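Local structure of probable disease resistance protein At5g66900 (Arabidopsis thaliana, 7L7W) at residues S21-V26 / D77-A82; E30-K35 / T47-F52; R87-V92 / S98-K103. The protein probably serves in plant disease resistance as a helper immune receptor forming calcium-permeable cation channels, with this chain as its N-terminal RPW8 four-helix-bundle domain. The protein carries 2 engineered substitutions. All coordinates share one frame; numbering follows the deposited sequence.

Contact 1: residues S21-V26 / D77-A82; sequences SKLLKV and DTIERA. With NI (nickel (II) ion), chain B.
Leu23 and Ile79 meet between two near-parallel helices of the RPW8 four-helix bundle; the axes of the segments 21-26 and 77-82 come within 9.9 Å at a crossing angle of 21°. The packed part is small and wholly apolar. The branch methyl of Ile79 does most of the touching: CG2 lies 3.4 Å from Leu23 CD2 and also rests against Leu23 CG, the two side chains meeting at a slant. With chi1 of -64°, Ile79 turns CG1 to the side of its own backbone N and leaves CG2 to face helix 20-32. On its inner flank Leu24 joins more loosely, its CD1 4.2 Å from the same Ile79 CG2. Leu24 also packs on Met48, Leu51 and Thr55 of helix 38-60, so this side of the contact continues into the bundle core.

The outer side is looser and polar. Here Glu80 and Leu23 are only partly covered. The Glu80 chain crosses Leu23 at about a right angle, and its bend at chi2 (-61°) brings OE1 of the carboxylate to the CD1 methyl of Leu23. Leu23 CD1 thus stands 3.5 Å from Glu80 OE1, a methyl beside a metal ligand. Both carboxylate oxygens hold a nickel ion, OE1 of Glu80 at 2.2 Å and OE2 at 2.6 Å, and Asp83 OD2 adds a further ligand.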
# COMPACT_ATOMS: atom_id res chain seq x y z
N SER A 21 22.73 19.92 15.87
CA SER A 21 23.27 18.65 15.41
C SER A 21 22.78 17.49 16.26
O SER A 21 22.63 16.37 15.75
CB SER A 21 24.80 18.73 15.40
OG SER A 21 25.30 19.01 16.69
N LYS A 22 22.47 17.73 17.54
CA LYS A 22 21.92 16.68 18.38
C LYS A 22 20.50 16.31 17.93
O LYS A 22 20.17 15.12 17.72
CB LYS A 22 21.94 17.15 19.84
CG LYS A 22 20.93 16.50 20.75
CD LYS A 22 20.84 17.24 22.08
CE LYS A 22 21.89 16.75 23.06
NZ LYS A 22 21.28 16.32 24.35
N LEU A 23 19.66 17.33 17.75
CA LEU A 23 18.31 17.12 17.24
C LEU A 23 18.32 16.55 15.82
O LEU A 23 17.38 15.86 15.44
CB LEU A 23 17.54 18.43 17.32
CG LEU A 23 16.19 18.50 16.60
CD1 LEU A 23 15.11 17.98 17.53
CD2 LEU A 23 15.88 19.96 16.22
N LEU A 24 19.37 16.80 15.04
CA LEU A 24 19.40 16.19 13.71
C LEU A 24 19.84 14.72 13.76
O LEU A 24 19.34 13.90 12.99
CB LEU A 24 20.32 16.98 12.79
CG LEU A 24 20.27 16.49 11.34
CD1 LEU A 24 18.81 16.50 10.79
CD2 LEU A 24 21.18 17.34 10.48
N LYS A 25 20.78 14.39 14.65
CA LYS A 25 21.21 13.00 14.76
C LYS A 25 20.06 12.12 15.23
O LYS A 25 19.95 10.96 14.80
CB LYS A 25 22.41 12.88 15.70
CG LYS A 25 23.04 11.48 15.76
CD LYS A 25 24.19 11.34 14.75
CE LYS A 25 24.35 9.89 14.30
NZ LYS A 25 25.20 9.84 13.08
N VAL A 26 19.20 12.65 16.11
CA VAL A 26 18.05 11.86 16.53
C VAL A 26 17.17 11.52 15.33
O VAL A 26 16.76 10.36 15.14
CB VAL A 26 17.24 12.60 17.61
CG1 VAL A 26 15.90 11.89 17.80
CG2 VAL A 26 18.00 12.67 18.91
N ASP A 77 12.91 24.89 12.35
CA ASP A 77 11.58 24.47 11.94
C ASP A 77 11.61 23.38 10.87
O ASP A 77 10.70 22.53 10.82
CB ASP A 77 10.80 25.69 11.44
CG ASP A 77 10.40 26.64 12.58
OD1 ASP A 77 9.80 27.71 12.30
OD2 ASP A 77 10.71 26.32 13.77
N THR A 78 12.64 23.37 10.02
CA THR A 78 12.73 22.32 9.02
C THR A 78 13.15 20.99 9.65
O THR A 78 12.57 19.94 9.34
CB THR A 78 13.69 22.73 7.90
OG1 THR A 78 14.84 23.34 8.48
CG2 THR A 78 13.05 23.82 7.05
N ILE A 79 14.13 21.03 10.56
CA ILE A 79 14.50 19.81 11.27
C ILE A 79 13.33 19.30 12.09
O ILE A 79 13.14 18.08 12.23
CB ILE A 79 15.75 20.06 12.13
CG1 ILE A 79 16.95 20.40 11.24
CG2 ILE A 79 16.08 18.85 12.97
CD1 ILE A 79 18.18 20.93 12.01
N GLU A 80 12.48 20.20 12.61
CA GLU A 80 11.33 19.75 13.38
C GLU A 80 10.23 19.18 12.50
O GLU A 80 9.51 18.27 12.93
CB GLU A 80 10.80 20.88 14.25
CG GLU A 80 11.43 20.88 15.63
CD GLU A 80 11.16 19.60 16.41
OE1 GLU A 80 11.94 18.63 16.25
OE2 GLU A 80 10.17 19.57 17.19
N ARG A 81 10.08 19.67 11.27
CA ARG A 81 9.17 19.00 10.34
C ARG A 81 9.66 17.59 10.02
O ARG A 81 8.87 16.63 9.99
CB ARG A 81 9.00 19.82 9.08
CG ARG A 81 8.18 21.09 9.32
CD ARG A 81 8.53 22.18 8.33
NE ARG A 81 8.46 21.67 6.97
CZ ARG A 81 9.13 22.18 5.94
NH1 ARG A 81 9.95 23.23 6.13
NH2 ARG A 81 9.00 21.64 4.73
N ALA A 82 10.98 17.42 9.79
CA ALA A 82 11.49 16.06 9.60
C ALA A 82 11.19 15.20 10.82
O ALA A 82 10.77 14.04 10.69
CB ALA A 82 12.98 16.07 9.30
NI NI B . 10.87 17.13 17.53

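Contact 2: residues E30-K35 / T47-F52; sequences EAKKFK and TMEILF
Lys32 and Glu49 reach for each other from opposite directions, and their charged ends close a salt bridge between the C-terminal part of helix 20-32 and the middle of helix 38-60, the helical hairpin that opens the RPW8 four-helix bundle. Both chains are stretched out beyond CG, so the link spans backbones that lie well apart: the nearest CA pair, Ala31 and Met48, is separated by 9.9 Å. Lys32 NZ donates to Glu49 OE2 at 2.7 Å, approaching from above the carboxylate plane, 36° out of it. The lysine's CE follows the same oxygen, which puts the last two atoms of the chain against one corner of the carboxylate.

Beside this polar bridge runs a second, apolar touch that is buried. Met48 starts out with CG anti to the carbonyl carbon and then bends at chi3 (-64°), presenting its terminal methyl to the short side chain of Ala31; Met48 CE and Ala31 CB are 4.0 Å apart. The ion pair therefore lies toward the partly exposed margin of the hairpin and the methyl contact toward the core. Within segment 30-35, Lys33 turns to a different acid: Lys33 NZ forms a salt bridge to Glu30 OE1 at 2.8 Å, on the syn side but tilted out of the carboxylate plane.

Met48 also packs on Leu24, Val27 and Ile28 of helix 20-32 and on Met111 of helix 97-114, while Thr47 OG1 is hydrogen-bonded to Asn108 OD1. Beyond Lys32, Phe34 centres an inverse gamma turn on the way to helix 38-60, and its ring meets Phe89 of segment 87-92 edge-to-face.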
# COMPACT_ATOMS: atom_id res chain seq x y z
N GLU A 30 16.32 7.77 13.77
CA GLU A 30 14.95 7.29 13.67
C GLU A 30 14.56 7.00 12.22
O GLU A 30 13.83 6.03 11.97
CB GLU A 30 13.96 8.29 14.28
CG GLU A 30 14.00 8.40 15.79
CD GLU A 30 13.74 7.09 16.52
OE1 GLU A 30 13.12 6.15 15.94
OE2 GLU A 30 14.19 6.99 17.68
N ALA A 31 15.00 7.82 11.27
CA ALA A 31 14.62 7.58 9.88
C ALA A 31 15.28 6.32 9.35
O ALA A 31 14.67 5.58 8.57
CB ALA A 31 15.00 8.76 9.00
N LYS A 32 16.53 6.08 9.74
CA LYS A 32 17.28 4.95 9.19
C LYS A 32 16.56 3.63 9.46
O LYS A 32 16.66 2.70 8.65
CB LYS A 32 18.70 4.95 9.77
CG LYS A 32 19.69 5.72 8.92
CD LYS A 32 21.08 5.74 9.57
CE LYS A 32 22.09 6.48 8.70
NZ LYS A 32 23.35 6.77 9.43
N LYS A 33 15.78 3.56 10.55
CA LYS A 33 15.12 2.31 10.95
C LYS A 33 14.16 1.79 9.87
O LYS A 33 13.93 0.58 9.79
CB LYS A 33 14.37 2.51 12.27
CG LYS A 33 15.26 2.76 13.49
CD LYS A 33 14.44 2.93 14.77
CE LYS A 33 15.26 3.59 15.89
NZ LYS A 33 14.39 3.96 17.06
N PHE A 34 13.59 2.67 9.04
CA PHE A 34 12.60 2.26 8.03
C PHE A 34 13.29 1.92 6.71
O PHE A 34 13.05 2.54 5.66
CB PHE A 34 11.55 3.37 7.85
CG PHE A 34 10.83 3.73 9.13
CD1 PHE A 34 10.00 2.82 9.77
CD2 PHE A 34 10.97 4.99 9.69
CE1 PHE A 34 9.35 3.15 10.96
CE2 PHE A 34 10.32 5.33 10.88
CZ PHE A 34 9.51 4.42 11.52
N LYS A 35 14.15 0.89 6.76
CA LYS A 35 14.96 0.55 5.60
C LYS A 35 14.11 0.27 4.37
O LYS A 35 14.45 0.69 3.26
CB LYS A 35 15.87 -0.65 5.91
CG LYS A 35 16.44 -0.62 7.31
CD LYS A 35 16.86 -1.99 7.80
CE LYS A 35 18.17 -1.83 8.56
NZ LYS A 35 18.97 -3.09 8.61
N THR A 47 20.21 13.31 2.49
CA THR A 47 20.20 14.76 2.61
C THR A 47 20.57 15.21 4.02
O THR A 47 21.38 16.12 4.20
CB THR A 47 18.85 15.33 2.21
OG1 THR A 47 18.77 15.37 0.78
CG2 THR A 47 18.69 16.74 2.76
N MET A 48 20.02 14.54 5.04
CA MET A 48 20.30 14.93 6.42
C MET A 48 21.75 14.67 6.80
O MET A 48 22.31 15.38 7.64
CB MET A 48 19.35 14.18 7.37
CG MET A 48 17.90 14.70 7.34
SD MET A 48 16.80 13.98 8.60
CE MET A 48 16.74 12.24 8.14
N GLU A 49 22.40 13.68 6.19
CA GLU A 49 23.79 13.43 6.49
C GLU A 49 24.69 14.43 5.80
O GLU A 49 25.78 14.74 6.31
CB GLU A 49 24.16 11.98 6.13
CG GLU A 49 23.66 11.00 7.20
CD GLU A 49 23.95 9.54 6.90
OE1 GLU A 49 23.82 9.10 5.72
OE2 GLU A 49 24.29 8.81 7.87
N ILE A 50 24.26 14.96 4.64
CA ILE A 50 24.92 16.13 4.06
C ILE A 50 24.80 17.33 5.00
O ILE A 50 25.77 18.06 5.25
CB ILE A 50 24.32 16.47 2.69
CG1 ILE A 50 24.62 15.40 1.66
CG2 ILE A 50 24.80 17.86 2.23
CD1 ILE A 50 23.74 15.56 0.41
N LEU A 51 23.59 17.58 5.50
CA LEU A 51 23.36 18.75 6.33
C LEU A 51 24.01 18.64 7.71
O LEU A 51 24.25 19.66 8.35
CB LEU A 51 21.85 18.97 6.46
CG LEU A 51 21.30 19.90 7.55
CD1 LEU A 51 21.40 21.36 7.11
CD2 LEU A 51 19.87 19.53 7.92
N PHE A 52 24.31 17.42 8.17
CA PHE A 52 24.76 17.21 9.54
C PHE A 52 26.07 17.93 9.91
O PHE A 52 26.15 18.50 11.01
CB PHE A 52 24.88 15.71 9.81
CG PHE A 52 25.24 15.38 11.21
CD1 PHE A 52 24.30 15.49 12.21
CD2 PHE A 52 26.53 15.01 11.54
CE1 PHE A 52 24.63 15.21 13.53
CE2 PHE A 52 26.87 14.73 12.85
CZ PHE A 52 25.92 14.83 13.85

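Contact 3: residues R87-V92 / S98-K103; sequences RKFPRV and SEYTRK. Engineered in segment 98-103: Glu99 (natural residue Lys).
Tyr100 of helix 97-114 is touched by Val92, Phe89 and Lys88 of segment 87-92. Val92 CG2 sits over one face in a CH-pi contact, 4.0 Å from the Tyr100 ring centroid and 24° off the ring normal. The Phe89 ring comes in obliquely, its plane at 33° to that of Tyr100 and the centroids 5.4 Å apart; Phe89 CD1 approaches Tyr100 CE2 to 3.4 Å. Lys88 runs past the tyrosine in the opposite direction, with Lys88 CG 4.1 Å from Tyr100 CE1. Lys88 NZ ends 4.2 Å from Lys103 NZ, two like charges that would probably repel, at the outer margin of the contact.

The tyrosine's CG lies anti to the backbone N (chi1 178°), which carries the ring across to segment 87-92. One shell out, the Tyr100 hydroxyl is hydrogen-bonded to Ala85 O, fixing the ring's far end to helix 70-88. Phe89 is stacked on Phe37, and Val92 O accepts a hydrogen bond from Trp94 NE1 of the second subunit. The engineered Glu99 packs on Ala36 of the third subunit. The contact thus closes the helical hairpin of helices 70-88 and 97-114, with Leu40 of helix 38-60 touching both Phe89 and Tyr100.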
# COMPACT_ATOMS: atom_id res chain seq x y z
N ARG A 87 8.26 10.64 13.12
CA ARG A 87 7.59 10.00 14.24
C ARG A 87 6.18 9.56 13.87
O ARG A 87 5.66 8.65 14.51
CB ARG A 87 7.59 10.90 15.46
CG ARG A 87 8.97 11.45 15.74
CD ARG A 87 9.27 11.58 17.21
NE ARG A 87 9.99 10.42 17.72
CZ ARG A 87 11.23 10.46 18.19
NH1 ARG A 87 11.81 9.36 18.65
NH2 ARG A 87 11.90 11.60 18.21
N LYS A 88 5.58 10.16 12.84
CA LYS A 88 4.23 9.74 12.46
C LYS A 88 4.24 8.65 11.39
O LYS A 88 3.19 8.05 11.13
CB LYS A 88 3.41 10.93 11.94
CG LYS A 88 3.83 11.33 10.54
CD LYS A 88 2.75 12.10 9.74
CE LYS A 88 2.11 13.23 10.51
NZ LYS A 88 1.96 14.36 9.55
N PHE A 89 5.38 8.37 10.75
CA PHE A 89 5.39 7.38 9.67
C PHE A 89 4.72 6.05 9.99
O PHE A 89 3.96 5.55 9.13
CB PHE A 89 6.82 7.10 9.18
CG PHE A 89 6.87 6.14 8.04
CD1 PHE A 89 6.24 6.44 6.84
CD2 PHE A 89 7.52 4.92 8.17
CE1 PHE A 89 6.27 5.56 5.77
CE2 PHE A 89 7.55 4.02 7.10
CZ PHE A 89 6.92 4.35 5.90
N PRO A 90 4.95 5.41 11.13
CA PRO A 90 4.30 4.11 11.39
C PRO A 90 2.78 4.14 11.31
O PRO A 90 2.16 3.08 11.13
CB PRO A 90 4.77 3.77 12.81
CG PRO A 90 6.11 4.41 12.90
CD PRO A 90 5.96 5.72 12.17
N ARG A 91 2.15 5.30 11.42
CA ARG A 91 0.70 5.36 11.27
C ARG A 91 0.26 5.98 9.95
O ARG A 91 -0.92 6.25 9.77
CB ARG A 91 0.08 6.10 12.46
CG ARG A 91 0.45 5.45 13.80
CD ARG A 91 0.06 6.30 14.98
NE ARG A 91 -0.41 7.63 14.57
CZ ARG A 91 0.24 8.78 14.74
NH1 ARG A 91 1.43 8.84 15.35
NH2 ARG A 91 -0.33 9.91 14.31
N VAL A 92 1.17 6.16 9.00
CA VAL A 92 0.76 6.53 7.65
C VAL A 92 0.05 5.33 7.01
O VAL A 92 0.65 4.27 6.83
CB VAL A 92 1.95 6.99 6.81
CG1 VAL A 92 1.50 7.40 5.44
CG2 VAL A 92 2.62 8.15 7.48
N SER A 98 1.51 8.49 -1.48
CA SER A 98 1.85 9.64 -2.32
C SER A 98 1.86 10.93 -1.52
O SER A 98 2.84 11.69 -1.53
CB SER A 98 0.87 9.76 -3.49
OG SER A 98 0.46 8.49 -3.97
N GLU A 99 0.79 11.16 -0.76
CA GLU A 99 0.70 12.38 0.03
C GLU A 99 1.94 12.55 0.88
O GLU A 99 2.68 13.54 0.76
CB GLU A 99 -0.53 12.30 0.92
CG GLU A 99 -1.04 13.60 1.39
CD GLU A 99 -2.27 13.42 2.24
OE1 GLU A 99 -2.12 12.96 3.40
OE2 GLU A 99 -3.39 13.71 1.74
N TYR A 100 2.20 11.55 1.72
CA TYR A 100 3.30 11.65 2.66
C TYR A 100 4.61 11.78 1.91
O TYR A 100 5.47 12.59 2.28
CB TYR A 100 3.30 10.42 3.56
CG TYR A 100 4.41 10.33 4.57
CD1 TYR A 100 4.31 10.95 5.81
CD2 TYR A 100 5.55 9.57 4.31
CE1 TYR A 100 5.33 10.83 6.75
CE2 TYR A 100 6.56 9.45 5.23
CZ TYR A 100 6.45 10.08 6.45
OH TYR A 100 7.47 9.95 7.37
N THR A 101 4.74 11.07 0.78
CA THR A 101 6.01 11.15 0.09
C THR A 101 6.27 12.57 -0.39
O THR A 101 7.37 13.10 -0.19
CB THR A 101 6.05 10.15 -1.05
OG1 THR A 101 5.89 8.83 -0.51
CG2 THR A 101 7.40 10.20 -1.74
N ARG A 102 5.23 13.24 -0.92
CA ARG A 102 5.40 14.62 -1.35
C ARG A 102 5.89 15.48 -0.20
O ARG A 102 6.88 16.21 -0.33
CB ARG A 102 4.09 15.17 -1.94
CG ARG A 102 3.66 14.53 -3.27
CD ARG A 102 4.85 14.02 -4.10
NE ARG A 102 4.48 13.02 -5.10
CZ ARG A 102 4.64 11.71 -4.95
NH1 ARG A 102 5.17 11.24 -3.83
NH2 ARG A 102 4.26 10.85 -5.90
N LYS A 103 5.25 15.34 0.97
CA LYS A 103 5.68 16.07 2.16
C LYS A 103 7.16 15.79 2.46
O LYS A 103 7.96 16.72 2.60
CB LYS A 103 4.77 15.66 3.32
CG LYS A 103 4.90 16.35 4.64
CD LYS A 103 3.80 15.86 5.61
CE LYS A 103 2.46 15.62 4.87
NZ LYS A 103 1.21 15.87 5.68

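In the fold
From the N terminus, helix 20-32 takes part first in contact 1 and then, near its C-terminal end, in contact 2, which closes the short loop made of the interhelix turn and the first part of helix 38-60. Contact 2 is nested inside the much longer loop that contact 1 closes when helix 70-88 returns alongside helix 20-32. Contact 3 follows in series, shutting the connection from helix 70-88 to helix 97-114. Together they tie all four long helices of the bundle. Contacts 1 and 2 adjoin where Ser21 O packs on the Phe52 ring, contacts 1 and 3 where Val26 touches Arg87, and contacts 2 and 3 at one end of the bundle, where Phe34 lies against Pro90.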